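Local coordinates for protein naphthalene dioxygenase large subunit (Rhodococcus sp., PDB 2B1X) that forms the large subunit of a Rieske-type non-haem iron enzyme, holding a [2Fe-2S] cluster in one domain and an iron(III) ion in the other, at residues A[301-307]-A[320-326]; A[192-196]-A[336-340]; A[55-61]-A[73-79]. One frame throughout, in Å; residues are numbered along the deposited sequence.

Overall arrangement
Two domains are sampled here. Contact 3 (55-61 with 73-79) comes first along the chain and belongs to a hairpin of the Rieske [2Fe-2S] domain, about 20 Å from contact 2 and 24 Å from contact 1, centre to centre, touching neither. Contacts 1 and 2 share the large antiparallel sheet of the catalytic domain, where strands 188-199, 333-343, 318-330 and 302-309 lie side by side in that order. Their centres are about 10 Å apart, and backbone bonds of Leu323 with Phe339 and Leu325 with Met337 join them. Contact 1 is nested within the long loop closed by contact 2. One sheet thus unites two contacts, while the third belongs to the separate cluster-binding domain.

Contact 1: A[301-307]-A[320-326]; sequences NLSIGNF and FLTLRLW
Phe320 meets Phe307 at one end of the paired segments, and Trp326 meets Asn301 and Ser303 at the other. At the first end, chi1 of 65° sets the Phe320 ring between its own backbone N and carbonyl carbon, which swings CZ across to Phe307; Phe320 CZ comes within 3.7 Å of Phe307 CB. That CB forms an off-centre CH-pi contact with the Phe320 ring, while the two ring planes are turned 84° apart in an oblique pairing. The Phe307 side chain stands about 7 Å from the iron(III) ion. The carbonyl of Phe320 has two donors: Phe307 N reaches Phe320 O nearly along the C=O axis, whereas Asn306 ND2, 2.9 Å from Phe320 O, comes from above the carbonyl plane.

At the far end a second asparagine amide reaches a backbone carbonyl. Asn301 ND2 lies 2.9 Å from Trp326 O, again above the carbonyl plane, though the oxygen sits close to the amide plane; Asn301 O receives Trp326 N. The indole turns back over the strands to put Trp326 NE1 2.8 Å from Ser303 OG, a bond near the ring plane with 163° at the hydrogen; it fixes the rotation of the indole, whose face carries Arg324 CG. Ser303 OG also bonds to Thr297 OG1. Between the ends, Ser303 with Arg324 and Gly305 with Thr322 are hydrogen-bonded pairs, and on the other face Ile304 CG1 packs 3.7 Å from Leu323 CD2.

All the residues of this contact are buried in the catalytic domain's sheet. Strand 293-298 continues it beyond Ile304 and Asn306, and strand 333-343 beyond Leu321, Leu323 and Leu325. Arg324 pairs with Glu369. Phe210 of helix 204-212 lies against Ser303, Phe307 and Arg324, and helix 348-361 packs on Phe320.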
loop_
_atom_site.group_PDB
_atom_site.type_symbol
_atom_site.label_atom_id
_atom_site.label_comp_id
_atom_site.label_asym_id
_atom_site.label_seq_id
_atom_site.Cartn_x
_atom_site.Cartn_y
_atom_site.Cartn_z
ATOM N N ASN A 301 -2.278 27.039 2.982
ATOM C CA ASN A 301 -2.601 26.037 1.943
ATOM C C ASN A 301 -3.984 26.236 1.307
ATOM O O ASN A 301 -4.573 25.287 0.804
ATOM C CB ASN A 301 -2.469 24.604 2.501
ATOM C CG ASN A 301 -3.573 24.264 3.518
ATOM O OD1 ASN A 301 -4.074 25.146 4.202
ATOM N ND2 ASN A 301 -3.966 22.996 3.589
ATOM N N LEU A 302 -4.501 27.467 1.334
ATOM C CA LEU A 302 -5.721 27.805 0.613
ATOM C C LEU A 302 -5.337 28.646 -0.592
ATOM O O LEU A 302 -4.733 29.710 -0.426
ATOM C CB LEU A 302 -6.710 28.607 1.494
ATOM C CG LEU A 302 -7.867 29.303 0.698
ATOM C CD1 LEU A 302 -8.793 28.234 0.142
ATOM C CD2 LEU A 302 -8.637 30.302 1.531
ATOM N N SER A 303 -5.688 28.191 -1.797
ATOM C CA SER A 303 -5.403 28.988 -2.991
ATOM C C SER A 303 -6.707 29.370 -3.697
ATOM O O SER A 303 -7.728 28.700 -3.533
ATOM C CB SER A 303 -4.466 28.259 -3.971
ATOM O OG SER A 303 -3.175 27.993 -3.405
ATOM N N ILE A 304 -6.636 30.471 -4.443
ATOM C CA ILE A 304 -7.762 31.066 -5.126
ATOM C C ILE A 304 -7.406 31.162 -6.590
ATOM O O ILE A 304 -6.282 31.585 -6.932
ATOM C CB ILE A 304 -8.013 32.477 -4.536
ATOM C CG1 ILE A 304 -8.426 32.333 -3.053
ATOM C CG2 ILE A 304 -9.044 33.253 -5.349
ATOM C CD1 ILE A 304 -8.546 33.646 -2.284
ATOM N N GLY A 305 -8.344 30.787 -7.452
ATOM C CA GLY A 305 -8.259 31.130 -8.863
ATOM C C GLY A 305 -9.535 31.773 -9.366
ATOM O O GLY A 305 -10.599 31.166 -9.253
ATOM N N ASN A 306 -9.457 32.999 -9.882
ATOM C CA ASN A 306 -10.622 33.665 -10.430
ATOM C C ASN A 306 -10.228 33.990 -11.851
ATOM O O ASN A 306 -9.487 34.958 -12.108
ATOM C CB ASN A 306 -10.969 34.933 -9.630
ATOM C CG ASN A 306 -12.404 35.470 -9.893
ATOM O OD1 ASN A 306 -12.819 36.415 -9.248
ATOM N ND2 ASN A 306 -13.137 34.881 -10.834
ATOM N N PHE A 307 -10.678 33.142 -12.770
ATOM C CA PHE A 307 -10.147 33.125 -14.133
ATOM C C PHE A 307 -11.256 33.266 -15.165
ATOM O O PHE A 307 -12.388 32.828 -14.951
ATOM C CB PHE A 307 -9.412 31.817 -14.438
ATOM C CG PHE A 307 -8.253 31.497 -13.526
ATOM C CD1 PHE A 307 -7.940 30.172 -13.266
ATOM C CD2 PHE A 307 -7.460 32.491 -12.945
ATOM C CE1 PHE A 307 -6.836 29.823 -12.424
ATOM C CE2 PHE A 307 -6.379 32.146 -12.097
ATOM C CZ PHE A 307 -6.070 30.809 -11.851
ATOM N N PHE A 320 -14.883 32.275 -13.712
ATOM C CA PHE A 320 -15.239 31.338 -12.645
ATOM C C PHE A 320 -14.326 31.590 -11.471
ATOM O O PHE A 320 -13.219 32.111 -11.647
ATOM C CB PHE A 320 -15.156 29.895 -13.131
ATOM C CG PHE A 320 -13.749 29.443 -13.505
ATOM C CD1 PHE A 320 -12.866 28.938 -12.528
ATOM C CD2 PHE A 320 -13.340 29.453 -14.829
ATOM C CE1 PHE A 320 -11.602 28.485 -12.881
ATOM C CE2 PHE A 320 -12.065 29.019 -15.191
ATOM C CZ PHE A 320 -11.193 28.526 -14.207
ATOM N N LEU A 321 -14.809 31.246 -10.282
ATOM C CA LEU A 321 -14.032 31.314 -9.062
ATOM C C LEU A 321 -13.867 29.914 -8.480
ATOM O O LEU A 321 -14.852 29.178 -8.330
ATOM C CB LEU A 321 -14.725 32.238 -8.032
ATOM C CG LEU A 321 -14.064 32.269 -6.640
ATOM C CD1 LEU A 321 -12.640 32.870 -6.736
ATOM C CD2 LEU A 321 -14.938 33.036 -5.628
ATOM N N THR A 322 -12.632 29.551 -8.148
ATOM C CA THR A 322 -12.385 28.345 -7.405
ATOM C C THR A 322 -11.480 28.645 -6.207
ATOM O O THR A 322 -10.533 29.439 -6.315
ATOM C CB THR A 322 -11.745 27.224 -8.324
ATOM O OG1 THR A 322 -11.233 26.174 -7.508
ATOM C CG2 THR A 322 -10.491 27.717 -9.025
ATOM N N LEU A 323 -11.813 28.031 -5.073
ATOM C CA LEU A 323 -10.951 27.988 -3.894
ATOM C C LEU A 323 -10.508 26.542 -3.758
ATOM O O LEU A 323 -11.283 25.634 -4.017
ATOM C CB LEU A 323 -11.729 28.370 -2.627
ATOM C CG LEU A 323 -12.351 29.755 -2.403
ATOM C CD1 LEU A 323 -12.429 30.132 -0.916
ATOM C CD2 LEU A 323 -11.793 30.915 -3.282
ATOM N N ARG A 324 -9.281 26.305 -3.337
ATOM C CA ARG A 324 -8.852 24.926 -3.163
ATOM C C ARG A 324 -7.912 24.814 -1.957
ATOM O O ARG A 324 -7.144 25.738 -1.685
ATOM C CB ARG A 324 -8.164 24.410 -4.449
ATOM C CG ARG A 324 -7.127 25.393 -5.036
ATOM C CD ARG A 324 -7.683 26.305 -6.163
ATOM N NE ARG A 324 -8.491 25.493 -7.068
ATOM C CZ ARG A 324 -7.986 24.633 -7.948
ATOM N NH1 ARG A 324 -6.653 24.542 -8.109
ATOM N NH2 ARG A 324 -8.814 23.892 -8.677
ATOM N N LEU A 325 -8.008 23.687 -1.248
ATOM C CA LEU A 325 -7.065 23.266 -0.236
ATOM C C LEU A 325 -6.032 22.296 -0.775
ATOM O O LEU A 325 -6.347 21.318 -1.492
ATOM C CB LEU A 325 -7.795 22.599 0.927
ATOM C CG LEU A 325 -8.577 23.578 1.834
ATOM C CD1 LEU A 325 -9.595 22.827 2.676
ATOM C CD2 LEU A 325 -7.585 24.401 2.718
ATOM N N TRP A 326 -4.782 22.549 -0.425
ATOM C CA TRP A 326 -3.751 21.569 -0.689
ATOM C C TRP A 326 -3.586 20.888 0.656
ATOM O O TRP A 326 -2.797 21.324 1.489
ATOM C CB TRP A 326 -2.449 22.229 -1.181
ATOM C CG TRP A 326 -2.665 23.257 -2.209
ATOM C CD1 TRP A 326 -2.514 24.637 -2.074
ATOM C CD2 TRP A 326 -3.106 23.030 -3.553
ATOM N NE1 TRP A 326 -2.821 25.247 -3.265
ATOM C CE2 TRP A 326 -3.163 24.287 -4.194
ATOM C CE3 TRP A 326 -3.432 21.871 -4.300
ATOM C CZ2 TRP A 326 -3.562 24.439 -5.525
ATOM C CZ3 TRP A 326 -3.817 22.032 -5.652
ATOM C CH2 TRP A 326 -3.882 23.328 -6.239
#

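Contact 2: A[192-196]-A[336-340]; sequences GAPQR and VMSFF
Arg196 runs side by side with Met337 along one face of the strand pair, the two side chains pointing the same way. From its start, Arg196 CB lies 3.9 Å from Val336 O. Next, Arg196 CG meets Met337 CG at 4.0 Å, and CD draws up to the sulfur. The chain then bends at chi3 (51°), which brings Arg196 NE 3.9 Å from Met337 SD, so that the sulfur sits over one face of the guanidinium. Further out, CZ and NH2 touch the terminal methyl, Met337 CE. The charged end is also gripped from elsewhere: Arg196 NE forms a salt bridge with Glu335, NH2 one with Asp127 of one small subunit, and NH1 a long, weak ion pair with Glu99.

Strand 188-199 is the outermost within this chain of the catalytic domain's antiparallel sheet, in a domain family related to the Bet v 1 fold, and 333-343 is its inner neighbour; a small subunit bonds to the backbone of Arg196. Gln195 and Ser338 make a hydrogen-bonded pair, the straighter of the two bonds running 2.9 Å from Ser338 N to Gln195 O. Pro194 lies opposite Phe339, where no backbone bond to 333-343 is expected. One residue back, a water bridges Ala193 and Phe340, donating a hydrogen bond to Ala193 O and accepting one from Phe340 N.

The Pro194 ring lies against Phe339. Pro194 CB stands 3.6 Å above the centroid of the Phe339 ring, only 10° off the normal, a CH-pi contact squarely over the face, and Pro194 CG packs 3.6 Å from Phe339 CE2. Beyond the pair, Gln195 gives its NE2 to Thr65 O of another small subunit and receives Ile364 N at OE1, while Ser338 OG bonds to Tyr358 of helix 348-361.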
loop_
_atom_site.group_PDB
_atom_site.type_symbol
_atom_site.label_atom_id
_atom_site.label_comp_id
_atom_site.label_asym_id
_atom_site.label_seq_id
_atom_site.Cartn_x
_atom_site.Cartn_y
_atom_site.Cartn_z
ATOM N N GLY A 192 -22.635 22.507 -4.684
ATOM C CA GLY A 192 -22.495 21.108 -4.336
ATOM C C GLY A 192 -21.480 20.851 -3.242
ATOM O O GLY A 192 -21.679 21.193 -2.083
ATOM N N ALA A 193 -20.372 20.239 -3.622
ATOM C CA ALA A 193 -19.340 19.818 -2.692
ATOM C C ALA A 193 -17.997 19.980 -3.420
ATOM O O ALA A 193 -17.960 20.157 -4.634
ATOM C CB ALA A 193 -19.555 18.372 -2.299
ATOM N N PRO A 194 -16.897 19.961 -2.692
ATOM C CA PRO A 194 -15.585 19.976 -3.340
ATOM C C PRO A 194 -15.281 18.627 -4.009
ATOM O O PRO A 194 -15.734 17.565 -3.541
ATOM C CB PRO A 194 -14.636 20.246 -2.184
ATOM C CG PRO A 194 -15.380 19.671 -0.961
ATOM C CD PRO A 194 -16.796 19.965 -1.212
ATOM N N GLN A 195 -14.590 18.679 -5.140
ATOM C CA GLN A 195 -13.906 17.485 -5.652
ATOM C C GLN A 195 -12.771 17.215 -4.694
ATOM O O GLN A 195 -12.028 18.142 -4.349
ATOM C CB GLN A 195 -13.280 17.779 -7.025
ATOM C CG GLN A 195 -14.244 18.138 -8.149
ATOM C CD GLN A 195 -13.477 18.511 -9.435
ATOM O OE1 GLN A 195 -12.253 18.697 -9.393
ATOM N NE2 GLN A 195 -14.181 18.651 -10.537
ATOM N N ARG A 196 -12.617 15.962 -4.285
ATOM C CA ARG A 196 -11.509 15.541 -3.427
ATOM C C ARG A 196 -10.760 14.356 -4.022
ATOM O O ARG A 196 -11.345 13.315 -4.326
ATOM C CB ARG A 196 -12.036 15.193 -2.045
ATOM C CG ARG A 196 -12.709 16.407 -1.344
ATOM C CD ARG A 196 -13.384 16.067 -0.037
ATOM N NE ARG A 196 -12.498 15.328 0.881
ATOM C CZ ARG A 196 -12.837 14.908 2.107
ATOM N NH1 ARG A 196 -14.070 15.111 2.588
ATOM N NH2 ARG A 196 -11.949 14.239 2.844
ATOM N N VAL A 336 -6.242 17.164 -2.662
ATOM C CA VAL A 336 -6.777 18.425 -3.137
ATOM C C VAL A 336 -8.258 18.425 -2.784
ATOM O O VAL A 336 -8.917 17.381 -2.892
ATOM C CB VAL A 336 -6.616 18.615 -4.652
ATOM C CG1 VAL A 336 -7.119 20.045 -5.097
ATOM C CG2 VAL A 336 -5.163 18.396 -5.086
ATOM N N MET A 337 -8.736 19.559 -2.276
ATOM C CA MET A 337 -10.198 19.826 -2.162
ATOM C C MET A 337 -10.493 21.054 -2.998
ATOM O O MET A 337 -10.143 22.162 -2.586
ATOM C CB MET A 337 -10.623 20.039 -0.700
ATOM C CG MET A 337 -10.014 18.925 0.229
ATOM S SD MET A 337 -10.888 18.775 1.781
ATOM C CE MET A 337 -9.801 17.601 2.675
ATOM N N SER A 338 -11.152 20.871 -4.149
ATOM C CA SER A 338 -11.380 21.973 -5.084
ATOM C C SER A 338 -12.858 22.383 -5.117
ATOM O O SER A 338 -13.729 21.592 -5.468
ATOM C CB SER A 338 -10.915 21.605 -6.489
ATOM O OG SER A 338 -11.125 22.714 -7.343
ATOM N N PHE A 339 -13.113 23.614 -4.698
ATOM C CA PHE A 339 -14.480 24.146 -4.578
ATOM C C PHE A 339 -14.768 25.065 -5.750
ATOM O O PHE A 339 -13.903 25.845 -6.157
ATOM C CB PHE A 339 -14.595 24.973 -3.290
ATOM C CG PHE A 339 -14.313 24.213 -2.008
ATOM C CD1 PHE A 339 -13.004 23.987 -1.565
ATOM C CD2 PHE A 339 -15.381 23.787 -1.196
ATOM C CE1 PHE A 339 -12.748 23.307 -0.346
ATOM C CE2 PHE A 339 -15.164 23.147 0.021
ATOM C CZ PHE A 339 -13.839 22.880 0.458
ATOM N N PHE A 340 -15.970 24.974 -6.305
ATOM C CA PHE A 340 -16.441 25.960 -7.285
ATOM C C PHE A 340 -17.443 26.874 -6.597
ATOM O O PHE A 340 -18.353 26.391 -5.909
ATOM C CB PHE A 340 -17.086 25.262 -8.492
ATOM C CG PHE A 340 -17.871 26.199 -9.394
ATOM C CD1 PHE A 340 -17.205 27.058 -10.270
ATOM C CD2 PHE A 340 -19.249 26.245 -9.329
ATOM C CE1 PHE A 340 -17.905 27.937 -11.103
ATOM C CE2 PHE A 340 -19.991 27.139 -10.158
ATOM C CZ PHE A 340 -19.304 27.983 -11.045
HETATM O O HOH W 1 -17.655 22.926 -5.416
#

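Contact 3: A[55-61]-A[73-79]; sequences IPERGDY and VCRDEGG
Arg75 and Arg58 reach across between the two segments in contrasting ways, one edge-on and the other flat. Arg75 presents the edge of its guanidinium to the backbone of Ile55: NE lies 2.7 Å from Ile55 O, in the carbonyl plane and near the guanidinium plane, and NH2 adds a weak second bond to the same oxygen. A bend at chi3 (-55°) carries the group there from an otherwise extended stem, while Arg75 CB packs on Glu57 O. Arg58, extended from CG to NE, instead lays its guanidinium over the peptide after Gly78, with Gly78 C 3.4 Å above the plane. Its one bond across, Arg58 NH1 to Glu77 O at 2.9 Å, is bent (134° at the hydrogen) and tilted from the carbonyl plane of Glu77 and from the guanidinium plane.

Both arginines lie at the open end of a beta hairpin of the Rieske [2Fe-2S] domain, strands 60-66 and 69-75. A type II turn from Glu57 to Asp60 leads into the first strand, with Gly59 at its positive-phi corner, and Gly59 N donates to Arg75 O at 2.7 Å. A type I turn from Asp76 to Gly79 follows the second, where Asp76 OD1 accepts Gly78 N in an Asx turn and OD2 pairs with Arg82.

Along the strands, Arg75 N bonds to Asp60 O. Tyr61 and Cys74 form a non-hydrogen-bonded pair, Tyr61 CB 3.5 Å from Cys74 CB, while the tyrosine ring leads away to meet Phe106 edge-to-face. Ile55 CD1 rests 4.1 Å from Val73 CG1, and both side chains also lie against Ile155 of strand 154-158.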
loop_
_atom_site.group_PDB
_atom_site.type_symbol
_atom_site.label_atom_id
_atom_site.label_comp_id
_atom_site.label_asym_id
_atom_site.label_seq_id
_atom_site.Cartn_x
_atom_site.Cartn_y
_atom_site.Cartn_z
ATOM N N ILE A 55 -23.088 25.176 4.937
ATOM C CA ILE A 55 -23.858 24.833 6.125
ATOM C C ILE A 55 -24.877 25.936 6.403
ATOM O O ILE A 55 -24.831 26.609 7.439
ATOM C CB ILE A 55 -22.909 24.576 7.312
ATOM C CG1 ILE A 55 -21.911 25.734 7.483
ATOM C CG2 ILE A 55 -22.131 23.270 7.036
ATOM C CD1 ILE A 55 -21.131 25.750 8.789
ATOM N N PRO A 56 -25.792 26.148 5.464
ATOM C CA PRO A 56 -26.706 27.303 5.545
ATOM C C PRO A 56 -27.825 27.157 6.571
ATOM O O PRO A 56 -28.281 28.176 7.086
ATOM C CB PRO A 56 -27.297 27.399 4.133
ATOM C CG PRO A 56 -27.221 26.030 3.565
ATOM C CD PRO A 56 -26.024 25.328 4.255
ATOM N N GLU A 57 -28.254 25.928 6.858
ATOM C CA GLU A 57 -29.381 25.680 7.756
ATOM C C GLU A 57 -28.904 25.188 9.113
ATOM O O GLU A 57 -27.841 24.556 9.227
ATOM C CB GLU A 57 -30.289 24.589 7.188
ATOM C CG GLU A 57 -30.899 24.883 5.835
ATOM C CD GLU A 57 -31.741 26.131 5.852
ATOM O OE1 GLU A 57 -32.651 26.221 6.725
ATOM O OE2 GLU A 57 -31.485 27.011 4.996
ATOM N N ARG A 58 -29.706 25.447 10.140
ATOM C CA ARG A 58 -29.417 24.960 11.469
ATOM C C ARG A 58 -29.366 23.417 11.464
ATOM O O ARG A 58 -30.253 22.747 10.933
ATOM C CB ARG A 58 -30.445 25.508 12.463
ATOM C CG ARG A 58 -30.364 27.042 12.577
ATOM C CD ARG A 58 -31.101 27.609 13.767
ATOM N NE ARG A 58 -30.983 29.058 13.809
ATOM C CZ ARG A 58 -31.371 29.809 14.826
ATOM N NH1 ARG A 58 -31.908 29.241 15.915
ATOM N NH2 ARG A 58 -31.235 31.128 14.756
ATOM N N GLY A 59 -28.298 22.862 12.017
ATOM C CA GLY A 59 -28.090 21.421 11.967
ATOM C C GLY A 59 -27.142 20.937 10.871
ATOM O O GLY A 59 -26.609 19.801 10.953
ATOM N N ASP A 60 -26.953 21.758 9.834
ATOM C CA ASP A 60 -26.028 21.450 8.729
ATOM C C ASP A 60 -24.587 21.308 9.263
ATOM O O ASP A 60 -24.142 22.070 10.141
ATOM C CB ASP A 60 -26.051 22.539 7.665
ATOM C CG ASP A 60 -27.303 22.510 6.769
ATOM O OD1 ASP A 60 -28.145 21.585 6.849
ATOM O OD2 ASP A 60 -27.544 23.410 5.940
ATOM N N TYR A 61 -23.866 20.330 8.730
ATOM C CA TYR A 61 -22.465 20.169 9.079
ATOM C C TYR A 61 -21.669 19.574 7.930
ATOM O O TYR A 61 -22.228 18.862 7.089
ATOM C CB TYR A 61 -22.335 19.260 10.318
ATOM C CG TYR A 61 -22.706 17.827 10.050
ATOM C CD1 TYR A 61 -21.750 16.916 9.560
ATOM C CD2 TYR A 61 -24.001 17.367 10.307
ATOM C CE1 TYR A 61 -22.092 15.579 9.302
ATOM C CE2 TYR A 61 -24.355 16.041 10.097
ATOM C CZ TYR A 61 -23.400 15.149 9.582
ATOM O OH TYR A 61 -23.727 13.829 9.361
ATOM N N VAL A 73 -17.728 20.917 11.419
ATOM C CA VAL A 73 -17.960 22.335 11.278
ATOM C C VAL A 73 -19.444 22.463 11.007
ATOM O O VAL A 73 -19.914 21.958 10.009
ATOM C CB VAL A 73 -17.083 22.950 10.133
ATOM C CG1 VAL A 73 -17.401 24.463 9.941
ATOM C CG2 VAL A 73 -15.613 22.741 10.452
ATOM N N CYS A 74 -20.184 23.086 11.914
ATOM C CA CYS A 74 -21.642 23.053 11.816
ATOM C C CYS A 74 -22.306 24.365 12.189
ATOM O O CYS A 74 -21.687 25.237 12.795
ATOM C CB CYS A 74 -22.217 21.902 12.646
ATOM S SG CYS A 74 -21.958 22.023 14.436
ATOM N N ARG A 75 -23.549 24.525 11.759
ATOM C CA ARG A 75 -24.393 25.613 12.230
ATOM C C ARG A 75 -25.294 24.973 13.270
ATOM O O ARG A 75 -26.047 24.035 12.964
ATOM C CB ARG A 75 -25.225 26.214 11.088
ATOM C CG ARG A 75 -25.957 27.540 11.467
ATOM C CD ARG A 75 -26.658 28.220 10.306
ATOM N NE ARG A 75 -25.779 28.490 9.166
ATOM C CZ ARG A 75 -25.078 29.612 8.971
ATOM N NH1 ARG A 75 -25.113 30.602 9.842
ATOM N NH2 ARG A 75 -24.335 29.734 7.893
ATOM N N ASP A 76 -25.212 25.446 14.507
ATOM C CA ASP A 76 -25.916 24.726 15.585
ATOM C C ASP A 76 -27.384 25.137 15.681
ATOM O O ASP A 76 -27.858 25.981 14.887
ATOM C CB ASP A 76 -25.167 24.790 16.935
ATOM C CG ASP A 76 -25.207 26.163 17.600
ATOM O OD1 ASP A 76 -26.019 27.062 17.224
ATOM O OD2 ASP A 76 -24.421 26.426 18.528
ATOM N N GLU A 77 -28.105 24.560 16.642
ATOM C CA GLU A 77 -29.543 24.838 16.761
ATOM C C GLU A 77 -29.883 26.291 17.167
ATOM O O GLU A 77 -31.016 26.719 16.994
ATOM C CB GLU A 77 -30.259 23.785 17.626
ATOM C CG GLU A 77 -30.131 22.361 17.063
ATOM C CD GLU A 77 -31.052 22.056 15.871
ATOM O OE1 GLU A 77 -32.287 21.985 16.080
ATOM O OE2 GLU A 77 -30.551 21.873 14.736
ATOM N N GLY A 78 -28.888 27.041 17.652
ATOM C CA GLY A 78 -29.019 28.472 17.906
ATOM C C GLY A 78 -28.514 29.361 16.783
ATOM O O GLY A 78 -28.569 30.594 16.898
ATOM N N GLY A 79 -28.026 28.754 15.695
ATOM C CA GLY A 79 -27.573 29.503 14.529
ATOM C C GLY A 79 -26.102 29.897 14.557
ATOM O O GLY A 79 -25.645 30.647 13.692
#